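Long-range contact in galactose-binding like protein (Bacteroides thetaiotaomicron, PDB 7M1A), which is a SusE-like, calcium-binding protein with a galactose-binding-like domain, and probably takes part in carbohydrate recognition and perhaps carbohydrate breakdown: residues W94-E99 with D107-L112. Residues are numbered along the deposited sequence; the frame is centred on the assembly and turned at random.
Sequences WGCATE and DQWVKL
Trp94 and Lys111 face each other as a non-hydrogen-bonded pair of the antiparallel sheet in this galactose-binding-like domain, where strands 88-96 and 110-116 adjoin. Next along, in the hydrogen-bonded pair, Gly95 N donates to Val110 O and Val110 N to Gly95 O, each at 2.9 Å. Glycine suits its place, since a CB there would run into Leu112 CD1. Lys111 CB sits over the centre of the six-membered ring of Trp94, 3.6 Å from the centroid and 6° off the normal, a CH-pi contact. With CG anti to the backbone N (chi1 -176°), CG lies near Trp94 CE2 and NE1, the latter hydrogen-bonded to Glu92, and CD near Trp94 CZ2, before NZ leaves to a salt bridge with Asp114. A long aliphatic chain with a charged tip thus covers one face of the indole and still reaches an acid. An alanine in place of Trp94 would probably leave the Lys111 methylenes without their aromatic surface, the chain then held mainly by its tip. Beyond the strands, the Gln108 amide both donates and accepts: NE2 to Glu99 O at 3.0 Å, from above the carbonyl plane, and to a water; OE1 from Asn101 N. The small, polarisable sulfur of Cys96 makes a sulfur-aromatic contact over the buried Trp109 ring face, SG 3.6 Å from the six-membered centroid.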
loop_
_atom_site.group_PDB
_atom_site.type_symbol
_atom_site.label_atom_id
_atom_site.label_comp_id
_atom_site.label_asym_id
_atom_site.label_seq_id
_atom_site.Cartn_x
_atom_site.Cartn_y
_atom_site.Cartn_z
ATOM N N TRP A 94 -4.101 6.538 -16.656
ATOM C CA TRP A 94 -2.882 7.258 -17.050
ATOM C C TRP A 94 -1.702 6.320 -16.777
ATOM O O TRP A 94 -1.764 5.391 -15.941
ATOM C CB TRP A 94 -2.648 8.566 -16.251
ATOM C CG TRP A 94 -3.653 9.631 -16.473
ATOM C CD1 TRP A 94 -5.023 9.573 -16.249
ATOM C CD2 TRP A 94 -3.396 10.928 -17.028
ATOM N NE1 TRP A 94 -5.594 10.857 -16.480
ATOM C CE2 TRP A 94 -4.607 11.666 -17.010
ATOM C CE3 TRP A 94 -2.234 11.487 -17.582
ATOM C CZ2 TRP A 94 -4.638 12.987 -17.511
ATOM C CZ3 TRP A 94 -2.248 12.822 -18.009
ATOM C CH2 TRP A 94 -3.448 13.548 -17.956
ATOM N N GLY A 95 -0.579 6.517 -17.494
ATOM C CA GLY A 95 0.574 5.671 -17.292
ATOM C C GLY A 95 1.885 6.410 -17.508
ATOM O O GLY A 95 1.919 7.580 -17.994
ATOM N N CYS A 96 2.971 5.831 -16.955
ATOM C CA CYS A 96 4.313 6.294 -17.305
ATOM C C CYS A 96 5.269 5.113 -17.251
ATOM O O CYS A 96 4.934 4.044 -16.793
ATOM C CB CYS A 96 4.790 7.473 -16.447
ATOM S SG CYS A 96 4.934 7.093 -14.673
ATOM N N ALA A 97 6.496 5.337 -17.758
ATOM C CA ALA A 97 7.472 4.300 -17.923
ATOM C C ALA A 97 8.567 4.326 -16.877
ATOM O O ALA A 97 9.275 3.311 -16.758
ATOM C CB ALA A 97 8.143 4.310 -19.297
ATOM N N THR A 98 8.799 5.483 -16.256
ATOM C CA THR A 98 9.928 5.547 -15.308
ATOM C C THR A 98 9.382 5.950 -13.924
ATOM O O THR A 98 8.230 6.416 -13.774
ATOM C CB THR A 98 11.019 6.527 -15.772
ATOM O OG1 THR A 98 10.631 7.898 -15.735
ATOM C CG2 THR A 98 11.623 6.196 -17.138
ATOM N N GLU A 99 10.245 5.779 -12.884
ATOM C CA GLU A 99 9.771 5.913 -11.533
ATOM C C GLU A 99 8.910 7.148 -11.335
ATOM O O GLU A 99 9.356 8.311 -11.585
ATOM C CB GLU A 99 11.006 6.098 -10.639
ATOM C CG GLU A 99 10.676 5.916 -9.173
ATOM C CD GLU A 99 10.178 4.498 -8.818
ATOM O OE1 GLU A 99 10.900 3.526 -9.142
ATOM O OE2 GLU A 99 9.096 4.391 -8.247
ATOM N N ASP A 107 3.018 15.772 -14.293
ATOM C CA ASP A 107 3.885 16.149 -15.375
ATOM C C ASP A 107 4.379 14.975 -16.212
ATOM O O ASP A 107 4.493 15.122 -17.440
ATOM C CB ASP A 107 5.079 16.989 -14.866
ATOM C CG ASP A 107 4.682 18.397 -14.432
ATOM O OD1 ASP A 107 3.592 18.894 -14.812
ATOM O OD2 ASP A 107 5.525 19.042 -13.795
ATOM N N GLN A 108 4.885 13.874 -15.586
ATOM C CA GLN A 108 5.528 12.824 -16.330
ATOM C C GLN A 108 4.494 11.853 -16.971
ATOM O O GLN A 108 4.917 10.897 -17.651
ATOM C CB GLN A 108 6.524 11.995 -15.503
ATOM C CG GLN A 108 5.867 10.999 -14.571
ATOM C CD GLN A 108 6.799 10.662 -13.426
ATOM O OE1 GLN A 108 6.775 11.343 -12.412
ATOM N NE2 GLN A 108 7.624 9.632 -13.635
ATOM N N TRP A 109 3.181 11.937 -16.612
ATOM C CA TRP A 109 2.139 10.885 -16.926
ATOM C C TRP A 109 1.503 11.216 -18.278
ATOM O O TRP A 109 1.312 12.399 -18.632
ATOM C CB TRP A 109 1.121 10.911 -15.783
ATOM C CG TRP A 109 1.693 10.472 -14.466
ATOM C CD1 TRP A 109 2.269 11.264 -13.536
ATOM C CD2 TRP A 109 1.653 9.144 -13.969
ATOM N NE1 TRP A 109 2.673 10.465 -12.463
ATOM C CE2 TRP A 109 2.263 9.162 -12.693
ATOM C CE3 TRP A 109 1.154 7.927 -14.516
ATOM C CZ2 TRP A 109 2.378 8.010 -11.915
ATOM C CZ3 TRP A 109 1.266 6.801 -13.728
ATOM C CH2 TRP A 109 1.898 6.843 -12.463
ATOM N N VAL A 110 1.046 10.135 -18.949
ATOM C CA VAL A 110 0.345 10.256 -20.184
ATOM C C VAL A 110 -1.020 9.600 -20.023
ATOM O O VAL A 110 -1.185 8.563 -19.387
ATOM C CB VAL A 110 1.198 9.634 -21.315
ATOM C CG1 VAL A 110 0.476 9.589 -22.653
ATOM C CG2 VAL A 110 2.439 10.511 -21.532
ATOM N N LYS A 111 -2.048 10.221 -20.601
ATOM C CA LYS A 111 -3.415 9.707 -20.461
ATOM C C LYS A 111 -3.626 8.610 -21.515
ATOM O O LYS A 111 -3.432 8.838 -22.697
ATOM C CB LYS A 111 -4.482 10.797 -20.629
ATOM C CG LYS A 111 -5.907 10.250 -20.387
ATOM C CD LYS A 111 -6.971 11.343 -20.313
ATOM C CE LYS A 111 -7.121 12.094 -21.618
ATOM N NZ LYS A 111 -8.254 13.013 -21.511
ATOM N N LEU A 112 -3.936 7.406 -21.033
ATOM C CA LEU A 112 -4.018 6.194 -21.864
ATOM C C LEU A 112 -5.455 6.022 -22.352
ATOM O O LEU A 112 -5.694 5.639 -23.520
ATOM C CB LEU A 112 -3.541 4.990 -21.078
ATOM C CG LEU A 112 -2.051 5.054 -20.661
ATOM C CD1 LEU A 112 -1.965 3.870 -19.661
ATOM C CD2 LEU A 112 -1.171 4.725 -21.855
HETATM O O HOH W 1 8.017 8.382 -16.392
#